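Local coordinates for protein maquette-3 (Escherichia coli, PDB 6Z0C) that is an artificial four-helix bundle with no assigned natural activity, apparently designed to test whether a network of buried charges can be held inside a hydrophobic core, at residues Lys33-Ile38 with Glu66-Leu71; Glu134-Phe139 with Lys167-Leu172; Glu141-Ile146 with Glu157-Lys162. All blocks are in the same frame, centred on the assembly; numbering follows the deposited sequence.

Contact 1. Residues Lys33-Ile38 with Glu66-Leu71; sequences KIKLQI and EKQIEL
Lys35 CB meets the CD1 end of Ile69 at 3.8 Å between two antiparallel helices of a designed four-helix bundle, with Gln68 as the third main participant. The helix axes pass 10.3 Å apart at an angle of 165° between their directions, and the CA atoms of Lys35 and Ile69 lie 7.0 Å from one another. One lysine serves two kinds of contact. Its root is apolar, resting on the isoleucine methyl, and the same Ile69 CD1 reaches Leu36 CB at 4.4 Å. Its tip is polar. The Lys35 chain starts out with CG beside the backbone N, then folds at its last two torsions, which carries the ammonium across the extended Gln68 side chain at roughly a right angle. Glu136 and Glu65 also form salt bridges with this buried ammonium, so its charge is probably balanced inside the bundle. A leucine here would probably leave Gln68 OE1 without its donor and strip Glu136 and Glu65 of one of their positive partners. The hydrogen bond from Lys35 NZ to Gln68 OE1 (2.9 Å) comes from above the carbonyl plane, 39° out of it.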
ATOM      1  N   LYS A  33      -4.757   5.509  12.389  1.00 33.80           N
ATOM      2  CA  LYS A  33      -5.710   5.872  13.473  1.00 38.21           C
ATOM      3  C   LYS A  33      -5.884   4.673  14.415  1.00 36.71           C
ATOM      4  O   LYS A  33      -5.632   4.844  15.623  1.00 35.10           O
ATOM      5  CB  LYS A  33      -7.046   6.347  12.896  1.00 42.89           C
ATOM      6  CG  LYS A  33      -8.041   6.864  13.928  1.00 48.42           C
ATOM      7  CD  LYS A  33      -9.369   7.308  13.343  1.00 54.55           C
ATOM      8  CE  LYS A  33      -9.231   8.372  12.273  1.00 58.20           C
ATOM      9  NZ  LYS A  33     -10.549   8.923  11.877  1.00 62.61           N
ATOM     10  N   ILE A  34      -6.279   3.502  13.904  1.00 36.96           N
ATOM     11  CA  ILE A  34      -6.533   2.314  14.775  1.00 38.20           C
ATOM     12  C   ILE A  34      -5.223   1.885  15.447  1.00 36.10           C
ATOM     13  O   ILE A  34      -5.281   1.509  16.628  1.00 36.96           O
ATOM     14  CB  ILE A  34      -7.212   1.130  14.051  1.00 43.38           C
ATOM     15  CG1 ILE A  34      -7.480  -0.005  15.046  1.00 46.91           C
ATOM     16  CG2 ILE A  34      -6.403   0.649  12.855  1.00 44.50           C
ATOM     17  CD1 ILE A  34      -8.455  -1.056  14.571  1.00 50.98           C
ATOM     18  N   LYS A  35      -4.088   1.929  14.742  1.00 35.58           N
ATOM     19  CA  LYS A  35      -2.803   1.408  15.284  1.00 37.30           C
ATOM     20  C   LYS A  35      -2.340   2.311  16.435  1.00 36.32           C
ATOM     21  O   LYS A  35      -1.856   1.763  17.445  1.00 34.09           O
ATOM     22  CB  LYS A  35      -1.768   1.207  14.173  1.00 40.23           C
ATOM     23  CG  LYS A  35      -1.998  -0.061  13.353  1.00 43.41           C
ATOM     24  CD  LYS A  35      -0.862  -0.454  12.430  1.00 47.34           C
ATOM     25  CE  LYS A  35       0.440  -0.758  13.145  1.00 48.68           C
ATOM     26  NZ  LYS A  35       0.339  -1.963  14.002  1.00 45.88           N
ATOM     27  N   LEU A  36      -2.532   3.629  16.333  1.00 35.03           N
ATOM     28  CA  LEU A  36      -2.180   4.565  17.433  1.00 35.54           C
ATOM     29  C   LEU A  36      -3.127   4.333  18.619  1.00 35.64           C
ATOM     30  O   LEU A  36      -2.645   4.367  19.766  1.00 34.33           O
ATOM     31  CB  LEU A  36      -2.226   6.012  16.929  1.00 39.27           C
ATOM     32  CG  LEU A  36      -1.643   7.056  17.884  1.00 43.53           C
ATOM     33  CD1 LEU A  36      -0.270   6.642  18.397  1.00 44.98           C
ATOM     34  CD2 LEU A  36      -1.560   8.417  17.213  1.00 47.67           C
ATOM     35  N   GLN A  37      -4.415   4.079  18.360  1.00 35.77           N
ATOM     36  CA  GLN A  37      -5.410   3.735  19.411  1.00 36.78           C
ATOM     37  C   GLN A  37      -4.934   2.464  20.128  1.00 35.10           C
ATOM     38  O   GLN A  37      -4.975   2.432  21.365  1.00 34.49           O
ATOM     39  CB  GLN A  37      -6.809   3.572  18.809  1.00 41.39           C
ATOM     40  CG  GLN A  37      -7.426   4.890  18.359  1.00 47.37           C
ATOM     41  CD  GLN A  37      -8.760   4.737  17.663  1.00 54.42           C
ATOM     42  OE1 GLN A  37      -9.095   3.680  17.129  1.00 60.27           O
ATOM     43  NE2 GLN A  37      -9.531   5.814  17.654  1.00 57.79           N
ATOM     44  N   ILE A  38      -4.445   1.476  19.374  1.00 34.15           N
ATOM     45  CA  ILE A  38      -3.988   0.168  19.928  1.00 34.56           C
ATOM     46  C   ILE A  38      -2.701   0.366  20.740  1.00 31.83           C
ATOM     47  O   ILE A  38      -2.587  -0.288  21.780  1.00 32.11           O
ATOM     48  CB  ILE A  38      -3.866  -0.890  18.814  1.00 35.93           C
ATOM     49  CG1 ILE A  38      -5.257  -1.416  18.451  1.00 38.72           C
ATOM     50  CG2 ILE A  38      -2.915  -2.010  19.211  1.00 39.28           C
ATOM     51  CD1 ILE A  38      -5.312  -2.217  17.175  1.00 43.55           C
ATOM     52  N   GLU A  66       5.701   1.021  17.685  1.00 37.57           N
ATOM     53  CA  GLU A  66       6.175   2.383  17.314  1.00 40.58           C
ATOM     54  C   GLU A  66       6.867   2.314  15.945  1.00 42.51           C
ATOM     55  O   GLU A  66       6.661   3.238  15.132  1.00 40.73           O
ATOM     56  CB  GLU A  66       7.083   2.956  18.404  1.00 42.06           C
ATOM     57  CG  GLU A  66       6.339   3.347  19.673  1.00 42.99           C
ATOM     58  CD  GLU A  66       5.466   4.592  19.583  1.00 43.23           C
ATOM     59  OE1 GLU A  66       4.697   4.842  20.538  1.00 42.52           O
ATOM     60  OE2 GLU A  66       5.556   5.316  18.570  1.00 42.40           O
ATOM     61  N   LYS A  67       7.622   1.241  15.689  1.00 42.09           N
ATOM     62  CA  LYS A  67       8.326   1.004  14.399  1.00 43.84           C
ATOM     63  C   LYS A  67       7.299   0.818  13.274  1.00 40.28           C
ATOM     64  O   LYS A  67       7.526   1.361  12.177  1.00 40.69           O
ATOM     65  CB  LYS A  67       9.247  -0.215  14.509  1.00 46.96           C
ATOM     66  CG  LYS A  67      10.406  -0.050  15.481  1.00 51.86           C
ATOM     67  CD  LYS A  67      11.170  -1.330  15.743  1.00 57.93           C
ATOM     68  CE  LYS A  67      11.946  -1.283  17.043  1.00 62.64           C
ATOM     69  NZ  LYS A  67      12.911  -2.402  17.146  1.00 66.06           N
ATOM     70  N   GLN A  68       6.223   0.071  13.535  1.00 39.16           N
ATOM     71  CA  GLN A  68       5.156  -0.235  12.543  1.00 40.71           C
ATOM     72  C   GLN A  68       4.413   1.051  12.166  1.00 38.06           C
ATOM     73  O   GLN A  68       4.061   1.201  10.982  1.00 39.66           O
ATOM     74  CB  GLN A  68       4.178  -1.270  13.096  1.00 43.07           C
ATOM     75  CG  GLN A  68       4.798  -2.646  13.275  1.00 44.78           C
ATOM     76  CD  GLN A  68       3.830  -3.636  13.873  1.00 49.15           C
ATOM     77  OE1 GLN A  68       2.847  -3.268  14.515  1.00 52.14           O
ATOM     78  NE2 GLN A  68       4.103  -4.911  13.657  1.00 50.16           N
ATOM     79  N   ILE A  69       4.172   1.939  13.130  1.00 35.35           N
ATOM     80  CA  ILE A  69       3.545   3.268  12.861  1.00 39.59           C
ATOM     81  C   ILE A  69       4.445   4.030  11.882  1.00 36.63           C
ATOM     82  O   ILE A  69       3.907   4.573  10.900  1.00 37.32           O
ATOM     83  CB  ILE A  69       3.293   4.070  14.155  1.00 43.43           C
ATOM     84  CG1 ILE A  69       2.057   3.570  14.905  1.00 48.38           C
ATOM     85  CG2 ILE A  69       3.186   5.554  13.842  1.00 47.10           C
ATOM     86  CD1 ILE A  69       0.742   4.003  14.293  1.00 51.18           C
ATOM     87  N   GLU A  70       5.759   4.064  12.128  1.00 37.66           N
ATOM     88  CA  GLU A  70       6.701   4.846  11.284  1.00 40.41           C
ATOM     89  C   GLU A  70       6.692   4.261   9.869  1.00 36.93           C
ATOM     90  O   GLU A  70       6.727   5.052   8.919  1.00 34.90           O
ATOM     91  CB  GLU A  70       8.114   4.900  11.869  1.00 44.80           C
ATOM     92  CG  GLU A  70       9.052   5.834  11.107  1.00 53.01           C
ATOM     93  CD  GLU A  70       8.462   7.149  10.605  1.00 60.40           C
ATOM     94  OE1 GLU A  70       8.421   7.349   9.367  1.00 58.30           O
ATOM     95  OE2 GLU A  70       8.062   7.985  11.447  1.00 72.61           O
ATOM     96  N   LEU A  71       6.605   2.936   9.729  1.00 37.77           N
ATOM     97  CA  LEU A  71       6.559   2.282   8.393  1.00 38.14           C
ATOM     98  C   LEU A  71       5.318   2.753   7.622  1.00 36.16           C
ATOM     99  O   LEU A  71       5.448   3.020   6.416  1.00 35.68           O
ATOM    100  CB  LEU A  71       6.555   0.758   8.521  1.00 41.44           C
ATOM    101  CG  LEU A  71       6.257   0.037   7.206  1.00 45.93           C
ATOM    102  CD1 LEU A  71       7.337   0.327   6.175  1.00 49.99           C
ATOM    103  CD2 LEU A  71       6.102  -1.453   7.416  1.00 51.66           C
TER

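Contact 2. Residues Glu134-Phe139 with Lys167-Leu172; sequences EDEEKF and KQQREL
Glu136 and Gln169 meet in the interior of the four-helix bundle, while Glu137 and Arg170 pair one residue further along each helix, nearer the surface. All four side chains leave the backbone with CG beside the N, yet they diverge after that. Glu136 bends at chi2 (-75°), which turns its carboxylate aside and presents the methylene CG to the amide; Gln169 stays extended and crosses it at about a right angle. Glu136 CG therefore lies 3.2 Å from Gln169 OE1, whereas Glu136 OE1 and Gln169 NE2 are 3.5 Å apart, with the carboxylate and amide planes turned 45° from each other. The buried Gln169 OE1 has no polar partner in the model. The Glu136 carboxylate is served from elsewhere, with Lys35 on OE1 and Lys162 on OE2, a setting likely to keep it ionised. Glu137 and Arg170 both extend, the latter from CG to NE; they cross at about a right angle and join as a salt bridge. Their carboxylate and guanidinium planes stand 58° apart. The oxygen reaches the edge of the guanidinium, near its plane: Arg170 NH2 to Glu137 OE1 is modelled at 2.4 Å, a very short separation whose exact value is doubtful.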
ATOM      1  N   GLU A 134       2.463 -10.205   8.716  1.00 33.51           N
ATOM      2  CA  GLU A 134       3.086 -11.395   9.358  1.00 36.22           C
ATOM      3  C   GLU A 134       3.330 -11.105  10.842  1.00 33.61           C
ATOM      4  O   GLU A 134       2.984 -11.961  11.671  1.00 33.84           O
ATOM      5  CB  GLU A 134       4.394 -11.778   8.668  1.00 39.31           C
ATOM      6  CG  GLU A 134       4.180 -12.541   7.378  1.00 46.56           C
ATOM      7  CD  GLU A 134       5.468 -12.977   6.706  1.00 52.49           C
ATOM      8  OE1 GLU A 134       6.290 -13.632   7.383  1.00 60.36           O
ATOM      9  OE2 GLU A 134       5.652 -12.649   5.519  1.00 61.66           O
ATOM     10  N   ASP A 135       3.902  -9.940  11.158  1.00 32.74           N
ATOM     11  CA  ASP A 135       4.230  -9.522  12.547  1.00 35.00           C
ATOM     12  C   ASP A 135       2.937  -9.388  13.372  1.00 34.97           C
ATOM     13  O   ASP A 135       2.958  -9.766  14.565  1.00 34.11           O
ATOM     14  CB  ASP A 135       5.070  -8.240  12.548  1.00 37.44           C
ATOM     15  CG  ASP A 135       6.489  -8.440  12.039  1.00 39.70           C
ATOM     16  OD1 ASP A 135       6.936  -9.602  11.957  1.00 43.27           O
ATOM     17  OD2 ASP A 135       7.140  -7.434  11.727  1.00 42.58           O
ATOM     18  N   GLU A 136       1.850  -8.888  12.771  1.00 33.69           N
ATOM     19  CA  GLU A 136       0.533  -8.759  13.452  1.00 34.85           C
ATOM     20  C   GLU A 136       0.005 -10.161  13.778  1.00 32.83           C
ATOM     21  O   GLU A 136      -0.432 -10.372  14.919  1.00 32.78           O
ATOM     22  CB  GLU A 136      -0.480  -7.988  12.603  1.00 36.06           C
ATOM     23  CG  GLU A 136      -0.089  -6.546  12.335  1.00 39.90           C
ATOM     24  CD  GLU A 136      -0.240  -5.568  13.490  1.00 45.08           C
ATOM     25  OE1 GLU A 136      -0.293  -4.356  13.214  1.00 49.36           O
ATOM     26  OE2 GLU A 136      -0.289  -6.009  14.657  1.00 50.27           O
ATOM     27  N   GLU A 137       0.061 -11.084  12.813  1.00 32.86           N
ATOM     28  CA  GLU A 137      -0.392 -12.491  12.980  1.00 34.30           C
ATOM     29  C   GLU A 137       0.405 -13.169  14.101  1.00 33.81           C
ATOM     30  O   GLU A 137      -0.208 -13.922  14.881  1.00 35.43           O
ATOM     31  CB  GLU A 137      -0.242 -13.268  11.673  1.00 35.91           C
ATOM     32  CG  GLU A 137      -1.252 -12.856  10.626  1.00 39.61           C
ATOM     33  CD  GLU A 137      -1.127 -13.592   9.307  1.00 43.20           C
ATOM     34  OE1 GLU A 137      -2.172 -13.888   8.711  1.00 51.42           O
ATOM     35  OE2 GLU A 137       0.011 -13.856   8.877  1.00 47.50           O
ATOM     36  N   LYS A 138       1.717 -12.926  14.168  1.00 31.79           N
ATOM     37  CA  LYS A 138       2.605 -13.513  15.206  1.00 34.28           C
ATOM     38  C   LYS A 138       2.205 -12.978  16.582  1.00 32.40           C
ATOM     39  O   LYS A 138       2.143 -13.774  17.534  1.00 31.55           O
ATOM     40  CB  LYS A 138       4.075 -13.189  14.936  1.00 38.24           C
ATOM     41  CG  LYS A 138       4.710 -13.982  13.807  1.00 42.78           C
ATOM     42  CD  LYS A 138       6.164 -13.641  13.608  1.00 47.42           C
ATOM     43  CE  LYS A 138       6.793 -14.409  12.468  1.00 50.94           C
ATOM     44  NZ  LYS A 138       8.055 -13.773  12.026  1.00 55.90           N
ATOM     45  N   PHE A 139       1.946 -11.674  16.695  1.00 31.77           N
ATOM     46  CA  PHE A 139       1.594 -11.075  18.003  1.00 32.75           C
ATOM     47  C   PHE A 139       0.262 -11.658  18.486  1.00 31.83           C
ATOM     48  O   PHE A 139       0.148 -11.949  19.688  1.00 33.99           O
ATOM     49  CB  PHE A 139       1.540  -9.547  17.976  1.00 32.62           C
ATOM     50  CG  PHE A 139       1.175  -9.020  19.336  1.00 33.28           C
ATOM     51  CD1 PHE A 139       2.019  -9.237  20.415  1.00 34.35           C
ATOM     52  CD2 PHE A 139      -0.051  -8.418  19.568  1.00 36.08           C
ATOM     53  CE1 PHE A 139       1.671  -8.808  21.686  1.00 34.30           C
ATOM     54  CE2 PHE A 139      -0.394  -7.984  20.840  1.00 36.56           C
ATOM     55  CZ  PHE A 139       0.465  -8.185  21.896  1.00 34.63           C
ATOM     56  N   LYS A 167      -7.574  -7.397   9.219  1.00 35.66           N
ATOM     57  CA  LYS A 167      -8.581  -7.297   8.125  1.00 37.31           C
ATOM     58  C   LYS A 167      -8.212  -6.134   7.197  1.00 35.33           C
ATOM     59  O   LYS A 167      -8.251  -6.328   5.965  1.00 34.40           O
ATOM     60  CB  LYS A 167      -9.998  -7.071   8.659  1.00 41.60           C
ATOM     61  CG  LYS A 167     -10.710  -8.305   9.190  1.00 48.24           C
ATOM     62  CD  LYS A 167     -12.163  -8.042   9.534  1.00 53.06           C
ATOM     63  CE  LYS A 167     -12.893  -9.260  10.061  1.00 58.43           C
ATOM     64  NZ  LYS A 167     -12.529  -9.545  11.465  1.00 63.17           N
ATOM     65  N   GLN A 168      -7.881  -4.974   7.773  1.00 34.29           N
ATOM     66  CA  GLN A 168      -7.544  -3.735   7.021  1.00 35.06           C
ATOM     67  C   GLN A 168      -6.213  -3.908   6.276  1.00 32.65           C
ATOM     68  O   GLN A 168      -6.113  -3.406   5.142  1.00 31.92           O
ATOM     69  CB  GLN A 168      -7.504  -2.535   7.965  1.00 38.04           C
ATOM     70  CG  GLN A 168      -8.872  -2.182   8.532  1.00 43.38           C
ATOM     71  CD  GLN A 168      -8.830  -0.998   9.468  1.00 48.79           C
ATOM     72  OE1 GLN A 168      -9.460  -0.996  10.521  1.00 59.56           O
ATOM     73  NE2 GLN A 168      -8.077   0.023   9.096  1.00 51.67           N
ATOM     74  N   GLN A 169      -5.224  -4.581   6.869  1.00 31.98           N
ATOM     75  CA  GLN A 169      -3.909  -4.803   6.203  1.00 34.40           C
ATOM     76  C   GLN A 169      -4.084  -5.746   5.004  1.00 31.86           C
ATOM     77  O   GLN A 169      -3.429  -5.510   3.987  1.00 32.87           O
ATOM     78  CB  GLN A 169      -2.857  -5.291   7.199  1.00 36.69           C
ATOM     79  CG  GLN A 169      -2.196  -4.144   7.954  1.00 41.87           C
ATOM     80  CD  GLN A 169      -1.478  -4.608   9.195  1.00 45.89           C
ATOM     81  OE1 GLN A 169      -1.625  -5.748   9.627  1.00 53.09           O
ATOM     82  NE2 GLN A 169      -0.689  -3.722   9.777  1.00 47.98           N
ATOM     83  N   ARG A 170      -4.955  -6.754   5.095  1.00 32.52           N
ATOM     84  CA  ARG A 170      -5.272  -7.648   3.945  1.00 32.61           C
ATOM     85  C   ARG A 170      -5.995  -6.854   2.856  1.00 31.69           C
ATOM     86  O   ARG A 170      -5.767  -7.128   1.666  1.00 34.15           O
ATOM     87  CB  ARG A 170      -6.146  -8.823   4.381  1.00 32.89           C
ATOM     88  CG  ARG A 170      -5.439  -9.778   5.323  1.00 35.09           C
ATOM     89  CD  ARG A 170      -6.076 -11.146   5.283  1.00 37.09           C
ATOM     90  NE  ARG A 170      -5.661 -11.920   6.435  1.00 40.32           N
ATOM     91  CZ  ARG A 170      -4.480 -12.516   6.570  1.00 44.08           C
ATOM     92  NH1 ARG A 170      -3.566 -12.441   5.614  1.00 41.66           N
ATOM     93  NH2 ARG A 170      -4.224 -13.198   7.673  1.00 47.95           N
ATOM     94  N   GLU A 171      -6.866  -5.928   3.257  1.00 32.42           N
ATOM     95  CA  GLU A 171      -7.589  -5.025   2.326  1.00 34.16           C
ATOM     96  C   GLU A 171      -6.551  -4.170   1.587  1.00 31.50           C
ATOM     97  O   GLU A 171      -6.663  -4.033   0.357  1.00 30.14           O
ATOM     98  CB  GLU A 171      -8.611  -4.188   3.101  1.00 39.88           C
ATOM     99  CG  GLU A 171      -9.891  -3.930   2.333  1.00 47.59           C
ATOM    100  CD  GLU A 171     -10.651  -5.182   1.927  1.00 50.52           C
ATOM    101  OE1 GLU A 171     -11.166  -5.884   2.823  1.00 56.73           O
ATOM    102  OE2 GLU A 171     -10.714  -5.457   0.717  1.00 55.13           O
ATOM    103  N   LEU A 172      -5.553  -3.657   2.309  1.00 30.53           N
ATOM    104  CA  LEU A 172      -4.470  -2.808   1.746  1.00 31.32           C
ATOM    105  C   LEU A 172      -3.624  -3.637   0.770  1.00 31.33           C
ATOM    106  O   LEU A 172      -3.341  -3.127  -0.327  1.00 30.40           O
ATOM    107  CB  LEU A 172      -3.629  -2.239   2.892  1.00 32.57           C
ATOM    108  CG  LEU A 172      -2.462  -1.340   2.490  1.00 33.58           C
ATOM    109  CD1 LEU A 172      -2.924  -0.195   1.601  1.00 33.87           C
ATOM    110  CD2 LEU A 172      -1.753  -0.806   3.723  1.00 33.67           C
TER

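Contact 3. Residues Glu141-Ile146 with Glu157-Lys162; sequences ELLETI and ELLKGK
Leu143 reaches between Leu158 and Leu159 near one end of the bundle, and the contact across the two segments is wholly apolar. With CG anti to the backbone N (chi1 178°), Leu143 projects its CD2 methyl towards the opposing helix. Leu143 CD2 comes within 3.7 Å of Leu159 CA and 3.8 Å of Leu159 CB, so it rests against the backbone and the base of the side chain. On Leu158, Leu143 CD2 meets the branch point CG at 4.1 Å, and Leu143 CD1 approaches Leu158 CD2 at 4.2 Å. Leu143 and Leu158 cross obliquely, in van der Waals contact. No polar bond crosses between the segments; Lys162 NZ instead reaches Glu65 and Glu136, and Ile146 O accepts from Lys54 NZ. Thr145 OG1 donates to Leu142 O at 2.6 Å, in the carbonyl plane, and Thr145 N donates to the same oxygen, so two donors of one residue grip it. On the other segment, Lys160 and Glu157 form only a long salt bridge. The contact joins helix 105-144 to helix 152-194 shortly before and after their connecting loop; helix 4-48 packs on Leu158 through Ile38 and Leu42, and helix 52-99 reaches Leu158 through Leu58 and Ile146 through Val57.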
ATOM      1  N   GLU A 141      -1.015 -14.625  17.875  1.00 33.14           N
ATOM      2  CA  GLU A 141      -0.766 -16.020  18.336  1.00 36.65           C
ATOM      3  C   GLU A 141      -0.164 -15.962  19.749  1.00 34.94           C
ATOM      4  O   GLU A 141      -0.555 -16.780  20.597  1.00 35.40           O
ATOM      5  CB  GLU A 141       0.074 -16.767  17.297  1.00 38.17           C
ATOM      6  CG  GLU A 141      -0.693 -17.005  16.001  1.00 42.64           C
ATOM      7  CD  GLU A 141       0.112 -17.357  14.757  1.00 48.41           C
ATOM      8  OE1 GLU A 141       1.332 -17.596  14.874  1.00 54.45           O
ATOM      9  OE2 GLU A 141      -0.493 -17.391  13.664  1.00 47.86           O
ATOM     10  N   LEU A 142       0.696 -14.976  20.012  1.00 33.74           N
ATOM     11  CA  LEU A 142       1.331 -14.757  21.338  1.00 35.87           C
ATOM     12  C   LEU A 142       0.290 -14.238  22.340  1.00 34.17           C
ATOM     13  O   LEU A 142       0.251 -14.745  23.480  1.00 33.86           O
ATOM     14  CB  LEU A 142       2.481 -13.763  21.151  1.00 39.66           C
ATOM     15  CG  LEU A 142       3.546 -13.741  22.241  1.00 39.89           C
ATOM     16  CD1 LEU A 142       4.068 -15.140  22.536  1.00 42.22           C
ATOM     17  CD2 LEU A 142       4.685 -12.828  21.826  1.00 41.40           C
ATOM     18  N   LEU A 143      -0.519 -13.260  21.925  1.00 34.08           N
ATOM     19  CA  LEU A 143      -1.550 -12.599  22.770  1.00 34.48           C
ATOM     20  C   LEU A 143      -2.590 -13.631  23.226  1.00 33.59           C
ATOM     21  O   LEU A 143      -3.019 -13.560  24.388  1.00 35.08           O
ATOM     22  CB  LEU A 143      -2.198 -11.474  21.960  1.00 35.56           C
ATOM     23  CG  LEU A 143      -3.328 -10.716  22.653  1.00 36.44           C
ATOM     24  CD1 LEU A 143      -2.898 -10.205  24.024  1.00 36.71           C
ATOM     25  CD2 LEU A 143      -3.803  -9.567  21.783  1.00 36.00           C
ATOM     26  N   GLU A 144      -2.979 -14.550  22.339  1.00 34.08           N
ATOM     27  CA  GLU A 144      -3.954 -15.637  22.633  1.00 35.83           C
ATOM     28  C   GLU A 144      -3.520 -16.450  23.863  1.00 35.68           C
ATOM     29  O   GLU A 144      -4.415 -16.932  24.578  1.00 37.88           O
ATOM     30  CB  GLU A 144      -4.115 -16.550  21.420  1.00 39.13           C
ATOM     31  CG  GLU A 144      -5.042 -15.978  20.368  1.00 42.38           C
ATOM     32  CD  GLU A 144      -5.146 -16.818  19.109  1.00 47.40           C
ATOM     33  OE1 GLU A 144      -6.277 -17.102  18.686  1.00 51.60           O
ATOM     34  OE2 GLU A 144      -4.095 -17.177  18.548  1.00 53.67           O
ATOM     35  N   THR A 145      -2.214 -16.617  24.096  1.00 34.99           N
ATOM     36  CA  THR A 145      -1.674 -17.499  25.169  1.00 38.55           C
ATOM     37  C   THR A 145      -1.808 -16.826  26.541  1.00 39.07           C
ATOM     38  O   THR A 145      -1.705 -17.554  27.544  1.00 38.45           O
ATOM     39  CB  THR A 145      -0.214 -17.909  24.923  1.00 38.02           C
ATOM     40  OG1 THR A 145       0.626 -16.761  25.048  1.00 41.59           O
ATOM     41  CG2 THR A 145      -0.002 -18.557  23.572  1.00 38.07           C
ATOM     42  N   ILE A 146      -2.024 -15.505  26.593  1.00 37.86           N
ATOM     43  CA  ILE A 146      -2.070 -14.725  27.869  1.00 37.95           C
ATOM     44  C   ILE A 146      -3.471 -14.140  28.105  1.00 37.92           C
ATOM     45  O   ILE A 146      -3.602 -13.318  29.033  1.00 40.23           O
ATOM     46  CB  ILE A 146      -0.977 -13.636  27.889  1.00 37.16           C
ATOM     47  CG1 ILE A 146      -1.140 -12.619  26.756  1.00 36.24           C
ATOM     48  CG2 ILE A 146       0.403 -14.274  27.884  1.00 38.20           C
ATOM     49  CD1 ILE A 146      -0.422 -11.314  27.005  1.00 36.58           C
ATOM     50  N   GLU A 157     -10.116  -7.071  24.550  1.00 42.07           N
ATOM     51  CA  GLU A 157     -10.374  -5.838  23.752  1.00 43.22           C
ATOM     52  C   GLU A 157      -9.194  -5.584  22.805  1.00 38.22           C
ATOM     53  O   GLU A 157      -9.434  -5.206  21.644  1.00 36.68           O
ATOM     54  CB  GLU A 157     -10.619  -4.632  24.663  1.00 46.62           C
ATOM     55  CG  GLU A 157     -12.013  -4.609  25.261  1.00 52.79           C
ATOM     56  CD  GLU A 157     -13.127  -4.712  24.234  1.00 58.36           C
ATOM     57  OE1 GLU A 157     -13.733  -5.800  24.129  1.00 61.20           O
ATOM     58  OE2 GLU A 157     -13.376  -3.710  23.532  1.00 66.72           O
ATOM     59  N   LEU A 158      -7.967  -5.782  23.289  1.00 37.05           N
ATOM     60  CA  LEU A 158      -6.718  -5.615  22.501  1.00 36.02           C
ATOM     61  C   LEU A 158      -6.728  -6.610  21.332  1.00 33.92           C
ATOM     62  O   LEU A 158      -6.386  -6.211  20.204  1.00 33.96           O
ATOM     63  CB  LEU A 158      -5.529  -5.840  23.439  1.00 40.67           C
ATOM     64  CG  LEU A 158      -4.142  -5.647  22.836  1.00 42.98           C
ATOM     65  CD1 LEU A 158      -3.948  -4.219  22.341  1.00 44.29           C
ATOM     66  CD2 LEU A 158      -3.076  -6.013  23.855  1.00 43.14           C
ATOM     67  N   LEU A 159      -7.125  -7.859  21.594  1.00 33.55           N
ATOM     68  CA  LEU A 159      -7.193  -8.931  20.566  1.00 33.48           C
ATOM     69  C   LEU A 159      -8.220  -8.542  19.497  1.00 32.46           C
ATOM     70  O   LEU A 159      -7.891  -8.657  18.311  1.00 33.24           O
ATOM     71  CB  LEU A 159      -7.548 -10.262  21.235  1.00 34.32           C
ATOM     72  CG  LEU A 159      -7.740 -11.446  20.288  1.00 37.05           C
ATOM     73  CD1 LEU A 159      -6.509 -11.663  19.423  1.00 37.08           C
ATOM     74  CD2 LEU A 159      -8.068 -12.708  21.065  1.00 41.76           C
ATOM     75  N   LYS A 160      -9.411  -8.090  19.903  1.00 37.38           N
ATOM     76  CA  LYS A 160     -10.489  -7.647  18.975  1.00 39.16           C
ATOM     77  C   LYS A 160      -9.940  -6.560  18.046  1.00 37.85           C
ATOM     78  O   LYS A 160     -10.179  -6.648  16.823  1.00 37.61           O
ATOM     79  CB  LYS A 160     -11.701  -7.113  19.741  1.00 44.56           C
ATOM     80  CG  LYS A 160     -12.612  -8.165  20.356  1.00 49.68           C
ATOM     81  CD  LYS A 160     -13.868  -7.557  20.949  1.00 56.57           C
ATOM     82  CE  LYS A 160     -14.729  -8.556  21.693  1.00 63.06           C
ATOM     83  NZ  LYS A 160     -15.967  -7.928  22.212  1.00 67.32           N
ATOM     84  N   GLY A 161      -9.235  -5.575  18.614  1.00 36.75           N
ATOM     85  CA  GLY A 161      -8.588  -4.486  17.861  1.00 37.73           C
ATOM     86  C   GLY A 161      -7.606  -5.032  16.838  1.00 37.19           C
ATOM     87  O   GLY A 161      -7.671  -4.605  15.665  1.00 37.32           O
ATOM     88  N   LYS A 162      -6.736  -5.954  17.260  1.00 34.52           N
ATOM     89  CA  LYS A 162      -5.664  -6.532  16.407  1.00 34.33           C
ATOM     90  C   LYS A 162      -6.296  -7.313  15.252  1.00 34.68           C
ATOM     91  O   LYS A 162      -5.767  -7.222  14.134  1.00 35.64           O
ATOM     92  CB  LYS A 162      -4.712  -7.405  17.229  1.00 35.22           C
ATOM     93  CG  LYS A 162      -3.702  -6.638  18.070  1.00 38.34           C
ATOM     94  CD  LYS A 162      -2.858  -5.693  17.254  1.00 41.26           C
ATOM     95  CE  LYS A 162      -1.545  -5.335  17.913  1.00 43.52           C
ATOM     96  NZ  LYS A 162      -0.763  -4.409  17.062  1.00 46.52           N
TER

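In the fold
The three contacts illustrate how a designed bundle can mix charge with hydrophobic packing. Contact 1 joins helices 4-48 and 52-99, whereas contacts 2 and 3 both join helices 105-144 and 152-194. Contact 3, about 25 Å from the chain's centre, is buried and apolar; contacts 1 and 2, at about 15 and 13 Å, are only partly buried but bring polar groups into the interior. Their chemistries meet there: Lys35 of contact 1 and Lys162 of the 157-162 segment share two carboxylates, Glu136 and Glu65, so the charged network ties all four helices together.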